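Local coordinates for Rab GDP-dissociation inhibitor (Saccharomyces cerevisiae, PDB 3CPI), which keeps Rab GTPases such as Sec4 in their GDP-bound state by blocking GDP release, and extracts GDP-bound Ypt7 from vacuolar membranes, at residues A129-A134 and F151-S156; V308-C313 and G393-F398. All coordinates share one frame; numbering follows the deposited sequence.

Overall arrangement
Contacts 1 and 2 lie on opposite sides of the chain's centre, their centres about 26 Å and 14 Å from it; the two centres are about 36 Å apart and the nearest atoms about 25 Å apart. Contact 1 (129-134 with 151-156) packs the start of helix 131-136 on helix 142-157 in the helical part of the molecule, which in this family is the smaller domain. Contact 2 (308-313 with 393-398) is a backbone ladder in the mixed sheet of the larger part. That sheet also takes in strands 110-120 and 232-235, which overlap the YPT1-interacting regions 106-112 and 234-259, so contact 2 shares a sheet with parts of the Rab-binding surface.

Contact 1: A129-A134 and F151-S156; sequences ANEIEA and FLEWIS
The carboxylates of E131 and E153 stand with their planes 72° apart, and CG of E153 sits over one face of the E131 group, 3.1 Å from E131 CD, a doubtfully short approach. E131 CG lies beside its backbone N (chi1 -54°), and the chain runs on extended to E153. The side chains cross at about a right angle, bringing E131 OE1 within 3.0 Å of E153 OE2; two like-charged acceptors this close would probably repel. K149 of helix 142-157 touches the E131 side chain and makes a long, weak ion pair with E153 OE2. Swapping E131 for an alanine would remove the group beneath E153 CG and is likely to leave the E153 chain freer to turn. Beside this pair, L152 CD1 presses on the backbone where the helix starts, 3.7 Å from N130 C. N130 is the N-cap there: its OD1 accepts from E133 N at 2.7 Å. E133 OE2 in turn takes the A129 N-H from above the carboxylate plane. The first turn of helix 131-136 packs its flank against helix 142-157, while Y220 and V224 of helix 210-227 meet A129 and helix 176-183 packs on F151.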
ATOM      1  N   ALA A 129      18.546   9.234   4.700  1.00 35.09           N
ATOM      2  CA  ALA A 129      17.713  10.130   3.896  1.00 36.13           C
ATOM      3  C   ALA A 129      18.232  11.569   3.869  1.00 36.82           C
ATOM      4  O   ALA A 129      17.636  12.446   3.226  1.00 36.78           O
ATOM      5  CB  ALA A 129      16.274  10.093   4.398  1.00 35.97           C
ATOM      6  N   ASN A 130      19.329  11.806   4.580  1.00 37.61           N
ATOM      7  CA  ASN A 130      20.001  13.097   4.563  1.00 38.84           C
ATOM      8  C   ASN A 130      21.507  12.930   4.692  1.00 39.74           C
ATOM      9  O   ASN A 130      22.003  11.846   5.029  1.00 39.67           O
ATOM     10  CB  ASN A 130      19.439  14.048   5.634  1.00 38.60           C
ATOM     11  CG  ASN A 130      19.546  13.487   7.041  1.00 39.42           C
ATOM     12  OD1 ASN A 130      20.558  12.895   7.411  1.00 39.75           O
ATOM     13  ND2 ASN A 130      18.494  13.678   7.838  1.00 39.27           N
ATOM     14  N   GLU A 131      22.222  14.014   4.414  1.00 41.15           N
ATOM     15  CA  GLU A 131      23.681  14.021   4.379  1.00 42.34           C
ATOM     16  C   GLU A 131      24.273  13.547   5.699  1.00 42.59           C
ATOM     17  O   GLU A 131      25.253  12.796   5.712  1.00 42.83           O
ATOM     18  CB  GLU A 131      24.174  15.424   4.025  1.00 42.86           C
ATOM     19  CG  GLU A 131      23.558  15.977   2.744  1.00 45.07           C
ATOM     20  CD  GLU A 131      23.698  17.489   2.612  1.00 48.74           C
ATOM     21  OE1 GLU A 131      24.741  18.041   3.031  1.00 50.53           O
ATOM     22  OE2 GLU A 131      22.766  18.129   2.066  1.00 50.42           O
ATOM     23  N   ILE A 132      23.644  13.962   6.798  1.00 43.00           N
ATOM     24  CA  ILE A 132      24.025  13.559   8.153  1.00 43.33           C
ATOM     25  C   ILE A 132      23.925  12.052   8.371  1.00 43.24           C
ATOM     26  O   ILE A 132      24.858  11.435   8.888  1.00 43.38           O
ATOM     27  CB  ILE A 132      23.159  14.268   9.226  1.00 43.41           C
ATOM     28  CG1 ILE A 132      22.935  15.744   8.860  1.00 44.05           C
ATOM     29  CG2 ILE A 132      23.790  14.101  10.624  1.00 43.79           C
ATOM     30  CD1 ILE A 132      21.778  16.428   9.609  1.00 43.97           C
ATOM     31  N   GLU A 133      22.785  11.469   7.994  1.00 43.02           N
ATOM     32  CA  GLU A 133      22.574  10.027   8.128  1.00 42.96           C
ATOM     33  C   GLU A 133      23.545   9.228   7.261  1.00 42.30           C
ATOM     34  O   GLU A 133      23.969   8.139   7.640  1.00 42.45           O
ATOM     35  CB  GLU A 133      21.133   9.650   7.762  1.00 42.95           C
ATOM     36  CG  GLU A 133      20.076   9.967   8.820  1.00 43.89           C
ATOM     37  CD  GLU A 133      18.718   9.323   8.501  1.00 43.89           C
ATOM     38  OE1 GLU A 133      18.259   8.471   9.302  1.00 44.65           O
ATOM     39  OE2 GLU A 133      18.123   9.652   7.447  1.00 43.45           O
ATOM     40  N   ALA A 134      23.880   9.774   6.094  1.00 41.99           N
ATOM     41  CA  ALA A 134      24.757   9.109   5.136  1.00 41.85           C
ATOM     42  C   ALA A 134      26.163   8.920   5.695  1.00 41.90           C
ATOM     43  O   ALA A 134      26.760   7.857   5.533  1.00 41.90           O
ATOM     44  CB  ALA A 134      24.798   9.882   3.821  1.00 41.83           C
ATOM     45  N   PHE A 151      25.707  12.715  -3.473  1.00 30.36           N
ATOM     46  CA  PHE A 151      24.517  12.312  -4.205  1.00 29.90           C
ATOM     47  C   PHE A 151      23.252  12.970  -3.630  1.00 29.92           C
ATOM     48  O   PHE A 151      22.427  13.505  -4.380  1.00 29.44           O
ATOM     49  CB  PHE A 151      24.405  10.781  -4.211  1.00 29.66           C
ATOM     50  CG  PHE A 151      23.171  10.262  -4.890  1.00 29.57           C
ATOM     51  CD1 PHE A 151      23.077  10.245  -6.282  1.00 29.19           C
ATOM     52  CD2 PHE A 151      22.093   9.796  -4.138  1.00 29.16           C
ATOM     53  CE1 PHE A 151      21.923   9.778  -6.913  1.00 29.67           C
ATOM     54  CE2 PHE A 151      20.946   9.319  -4.756  1.00 29.08           C
ATOM     55  CZ  PHE A 151      20.860   9.308  -6.150  1.00 29.09           C
ATOM     56  N   LEU A 152      23.111  12.944  -2.305  1.00 29.86           N
ATOM     57  CA  LEU A 152      21.937  13.527  -1.656  1.00 30.14           C
ATOM     58  C   LEU A 152      21.973  15.056  -1.656  1.00 30.43           C
ATOM     59  O   LEU A 152      20.924  15.702  -1.726  1.00 30.44           O
ATOM     60  CB  LEU A 152      21.744  12.975  -0.236  1.00 30.03           C
ATOM     61  CG  LEU A 152      21.356  11.498  -0.059  1.00 29.69           C
ATOM     62  CD1 LEU A 152      21.293  11.147   1.411  1.00 29.08           C
ATOM     63  CD2 LEU A 152      20.034  11.150  -0.740  1.00 29.73           C
ATOM     64  N   GLU A 153      23.175  15.626  -1.568  1.00 30.84           N
ATOM     65  CA  GLU A 153      23.372  17.066  -1.773  1.00 31.54           C
ATOM     66  C   GLU A 153      22.874  17.460  -3.166  1.00 31.28           C
ATOM     67  O   GLU A 153      22.238  18.497  -3.337  1.00 31.42           O
ATOM     68  CB  GLU A 153      24.845  17.464  -1.587  1.00 31.09           C
ATOM     69  CG  GLU A 153      25.237  17.669  -0.130  1.00 32.89           C
ATOM     70  CD  GLU A 153      26.743  17.883   0.137  1.00 32.99           C
ATOM     71  OE1 GLU A 153      27.592  17.455  -0.678  1.00 34.38           O
ATOM     72  OE2 GLU A 153      27.071  18.474   1.198  1.00 33.73           O
ATOM     73  N   TRP A 154      23.153  16.609  -4.149  1.00 31.28           N
ATOM     74  CA  TRP A 154      22.739  16.844  -5.526  1.00 31.65           C
ATOM     75  C   TRP A 154      21.213  16.759  -5.675  1.00 31.93           C
ATOM     76  O   TRP A 154      20.587  17.681  -6.208  1.00 32.23           O
ATOM     77  CB  TRP A 154      23.453  15.866  -6.453  1.00 31.20           C
ATOM     78  CG  TRP A 154      23.039  15.944  -7.892  1.00 31.56           C
ATOM     79  CD1 TRP A 154      23.310  16.955  -8.784  1.00 30.84           C
ATOM     80  CD2 TRP A 154      22.313  14.949  -8.627  1.00 31.35           C
ATOM     81  NE1 TRP A 154      22.781  16.652 -10.019  1.00 30.94           N
ATOM     82  CE2 TRP A 154      22.168  15.429  -9.953  1.00 31.11           C
ATOM     83  CE3 TRP A 154      21.764  13.701  -8.291  1.00 30.01           C
ATOM     84  CZ2 TRP A 154      21.490  14.706 -10.940  1.00 31.15           C
ATOM     85  CZ3 TRP A 154      21.091  12.985  -9.269  1.00 30.67           C
ATOM     86  CH2 TRP A 154      20.965  13.485 -10.582  1.00 31.04           C
ATOM     87  N   ILE A 155      20.628  15.671  -5.169  1.00 31.93           N
ATOM     88  CA  ILE A 155      19.174  15.485  -5.132  1.00 31.81           C
ATOM     89  C   ILE A 155      18.455  16.739  -4.617  1.00 32.43           C
ATOM     90  O   ILE A 155      17.428  17.139  -5.166  1.00 32.33           O
ATOM     91  CB  ILE A 155      18.786  14.228  -4.263  1.00 31.57           C
ATOM     92  CG1 ILE A 155      19.194  12.909  -4.953  1.00 30.55           C
ATOM     93  CG2 ILE A 155      17.305  14.226  -3.880  1.00 30.44           C
ATOM     94  CD1 ILE A 155      18.426  12.547  -6.228  1.00 28.01           C
ATOM     95  N   SER A 156      19.012  17.360  -3.575  1.00 32.92           N
ATOM     96  CA  SER A 156      18.377  18.495  -2.908  1.00 34.04           C
ATOM     97  C   SER A 156      18.656  19.828  -3.597  1.00 34.20           C
ATOM     98  O   SER A 156      17.833  20.740  -3.535  1.00 33.93           O
ATOM     99  CB  SER A 156      18.835  18.587  -1.453  1.00 34.02           C
ATOM    100  OG  SER A 156      18.730  17.333  -0.802  1.00 37.19           O
TER

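Contact 2: V308-C313 and G393-F398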
ATOM      1  N   VAL A 308       0.467 -14.026  -3.702  1.00 28.31           N
ATOM      2  CA  VAL A 308       1.168 -13.355  -2.603  1.00 28.12           C
ATOM      3  C   VAL A 308       1.004 -14.118  -1.276  1.00 28.20           C
ATOM      4  O   VAL A 308      -0.104 -14.539  -0.915  1.00 28.12           O
ATOM      5  CB  VAL A 308       0.692 -11.874  -2.452  1.00 28.29           C
ATOM      6  CG1 VAL A 308      -0.831 -11.800  -2.281  1.00 27.85           C
ATOM      7  CG2 VAL A 308       1.417 -11.156  -1.303  1.00 27.46           C
ATOM      8  N   ILE A 309       2.109 -14.323  -0.571  1.00 28.04           N
ATOM      9  CA  ILE A 309       2.033 -14.829   0.794  1.00 28.07           C
ATOM     10  C   ILE A 309       2.161 -13.670   1.777  1.00 27.93           C
ATOM     11  O   ILE A 309       3.064 -12.834   1.645  1.00 27.51           O
ATOM     12  CB  ILE A 309       3.069 -15.952   1.100  1.00 28.00           C
ATOM     13  CG1 ILE A 309       2.830 -16.514   2.514  1.00 28.20           C
ATOM     14  CG2 ILE A 309       4.527 -15.464   0.875  1.00 27.67           C
ATOM     15  CD1 ILE A 309       3.665 -17.734   2.869  1.00 28.77           C
ATOM     16  N   ARG A 310       1.231 -13.619   2.732  1.00 27.68           N
ATOM     17  CA  ARG A 310       1.287 -12.670   3.838  1.00 28.07           C
ATOM     18  C   ARG A 310       1.322 -13.413   5.169  1.00 28.44           C
ATOM     19  O   ARG A 310       0.523 -14.319   5.401  1.00 28.80           O
ATOM     20  CB  ARG A 310       0.114 -11.682   3.787  1.00 27.80           C
ATOM     21  CG  ARG A 310       0.124 -10.832   2.532  1.00 27.60           C
ATOM     22  CD  ARG A 310      -0.811  -9.646   2.578  1.00 26.16           C
ATOM     23  NE  ARG A 310      -0.684  -8.862   1.349  1.00 26.55           N
ATOM     24  CZ  ARG A 310      -1.463  -8.993   0.275  1.00 26.81           C
ATOM     25  NH1 ARG A 310      -2.461  -9.869   0.266  1.00 27.07           N
ATOM     26  NH2 ARG A 310      -1.262  -8.226  -0.788  1.00 26.28           N
ATOM     27  N   ALA A 311       2.272 -13.043   6.021  1.00 28.74           N
ATOM     28  CA  ALA A 311       2.370 -13.602   7.366  1.00 28.99           C
ATOM     29  C   ALA A 311       2.221 -12.492   8.396  1.00 29.40           C
ATOM     30  O   ALA A 311       3.111 -11.655   8.549  1.00 29.42           O
ATOM     31  CB  ALA A 311       3.691 -14.329   7.549  1.00 28.61           C
ATOM     32  N   ILE A 312       1.080 -12.473   9.077  1.00 30.18           N
ATOM     33  CA  ILE A 312       0.856 -11.542  10.182  1.00 31.04           C
ATOM     34  C   ILE A 312       1.440 -12.160  11.462  1.00 31.93           C
ATOM     35  O   ILE A 312       0.931 -13.164  11.975  1.00 32.05           O
ATOM     36  CB  ILE A 312      -0.647 -11.200  10.367  1.00 30.76           C
ATOM     37  CG1 ILE A 312      -1.232 -10.587   9.088  1.00 31.03           C
ATOM     38  CG2 ILE A 312      -0.845 -10.253  11.552  1.00 31.37           C
ATOM     39  CD1 ILE A 312      -2.731 -10.279   9.146  1.00 30.75           C
ATOM     40  N   CYS A 313       2.525 -11.573  11.953  1.00 32.82           N
ATOM     41  CA  CYS A 313       3.211 -12.089  13.141  1.00 33.47           C
ATOM     42  C   CYS A 313       2.937 -11.196  14.341  1.00 34.01           C
ATOM     43  O   CYS A 313       2.867  -9.969  14.209  1.00 33.94           O
ATOM     44  CB  CYS A 313       4.720 -12.191  12.903  1.00 32.92           C
ATOM     45  SG  CYS A 313       5.181 -13.092  11.414  1.00 33.70           S
ATOM     46  N   GLY A 393      -1.452 -16.478   5.080  1.00 38.45           N
ATOM     47  CA  GLY A 393      -2.366 -16.755   3.975  1.00 36.99           C
ATOM     48  C   GLY A 393      -1.746 -16.530   2.606  1.00 35.88           C
ATOM     49  O   GLY A 393      -0.711 -15.869   2.470  1.00 35.66           O
ATOM     50  N   ILE A 394      -2.377 -17.104   1.590  1.00 34.65           N
ATOM     51  CA  ILE A 394      -1.951 -16.913   0.217  1.00 33.12           C
ATOM     52  C   ILE A 394      -3.135 -16.395  -0.574  1.00 32.87           C
ATOM     53  O   ILE A 394      -4.252 -16.887  -0.435  1.00 32.98           O
ATOM     54  CB  ILE A 394      -1.384 -18.215  -0.409  1.00 33.21           C
ATOM     55  CG1 ILE A 394      -0.141 -18.681   0.357  1.00 32.10           C
ATOM     56  CG2 ILE A 394      -1.072 -18.023  -1.899  1.00 32.07           C
ATOM     57  CD1 ILE A 394       0.435 -19.982  -0.139  1.00 32.67           C
ATOM     58  N   ALA A 395      -2.880 -15.371  -1.384  1.00 32.38           N
ATOM     59  CA  ALA A 395      -3.895 -14.765  -2.228  1.00 31.36           C
ATOM     60  C   ALA A 395      -3.374 -14.703  -3.658  1.00 30.93           C
ATOM     61  O   ALA A 395      -2.197 -14.426  -3.877  1.00 30.85           O
ATOM     62  CB  ALA A 395      -4.232 -13.376  -1.722  1.00 31.26           C
ATOM     63  N   GLU A 396      -4.251 -14.986  -4.618  1.00 30.17           N
ATOM     64  CA  GLU A 396      -3.933 -14.844  -6.033  1.00 29.84           C
ATOM     65  C   GLU A 396      -4.347 -13.448  -6.480  1.00 28.63           C
ATOM     66  O   GLU A 396      -5.353 -12.906  -6.018  1.00 28.71           O
ATOM     67  CB  GLU A 396      -4.650 -15.918  -6.859  1.00 29.61           C
ATOM     68  CG  GLU A 396      -4.207 -15.994  -8.322  1.00 30.96           C
ATOM     69  CD  GLU A 396      -4.737 -17.228  -9.066  1.00 31.88           C
ATOM     70  OE1 GLU A 396      -5.654 -17.923  -8.555  1.00 34.64           O
ATOM     71  OE2 GLU A 396      -4.232 -17.498 -10.178  1.00 33.53           O
ATOM     72  N   LEU A 397      -3.564 -12.871  -7.378  1.00 27.63           N
ATOM     73  CA  LEU A 397      -3.767 -11.495  -7.793  1.00 26.43           C
ATOM     74  C   LEU A 397      -4.437 -11.467  -9.147  1.00 26.04           C
ATOM     75  O   LEU A 397      -3.992 -12.134 -10.076  1.00 25.73           O
ATOM     76  CB  LEU A 397      -2.431 -10.735  -7.827  1.00 25.97           C
ATOM     77  CG  LEU A 397      -1.576 -10.675  -6.552  1.00 24.88           C
ATOM     78  CD1 LEU A 397      -0.335  -9.800  -6.792  1.00 23.99           C
ATOM     79  CD2 LEU A 397      -2.371 -10.150  -5.375  1.00 21.52           C
ATOM     80  N   PHE A 398      -5.511 -10.686  -9.245  1.00 25.78           N
ATOM     81  CA  PHE A 398      -6.293 -10.584 -10.465  1.00 25.58           C
ATOM     82  C   PHE A 398      -6.257  -9.188 -11.078  1.00 25.65           C
ATOM     83  O   PHE A 398      -5.986  -8.198 -10.394  1.00 25.70           O
ATOM     84  CB  PHE A 398      -7.732 -11.016 -10.204  1.00 25.56           C
ATOM     85  CG  PHE A 398      -7.858 -12.442  -9.755  1.00 26.27           C
ATOM     86  CD1 PHE A 398      -7.998 -13.465 -10.687  1.00 26.50           C
ATOM     87  CD2 PHE A 398      -7.821 -12.765  -8.402  1.00 26.32           C
ATOM     88  CE1 PHE A 398      -8.106 -14.783 -10.280  1.00 26.77           C
ATOM     89  CE2 PHE A 398      -7.923 -14.081  -7.980  1.00 26.47           C
ATOM     90  CZ  PHE A 398      -8.065 -15.094  -8.920  1.00 26.95           C
TER
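V308 and A395 face each other as a hydrogen-bonded antiparallel pair, their side chains on the same side of the sheet. V308 divides its two methyls: CG1, lying between the backbone N and the carbonyl carbon (chi1 55°), reaches across to A395 CB at 3.8 Å and to L397 CD2, whereas CG2 lies under the guanidinium of R310, 3.9 Å from its plane and over its centre. A395 CB comes at that guanidinium obliquely, 4.4 Å from R310 NH1. On the other side of the sheet I309 and I394 form the non-hydrogen-bonded pair; their CG1 atoms meet loosely at 4.3 Å, and each side chain lies against a carbonyl oxygen of the opposite strand, I309 CG1 on G393 O and I394 CG2 on V308 O. The segments' N-to-C directions are 150° apart, a twisted antiparallel pairing. Two reciprocal bonds tie V308 to A395 (V308 N to A395 O is 2.7 Å), and two more tie R310 to G393, which has no side chain to set against R310. Weaker CA-H...O contacts, such as I394 CA to V308 O at 3.2 Å, lie between these pairs. The polar bonding across the contact is all main chain, with aliphatic groups on both faces; the charged side chain that takes part, R310, spends NH2 on the carbonyls of Y415 and D416, bonds consistent with a guanidinium fixed over V308 CG2.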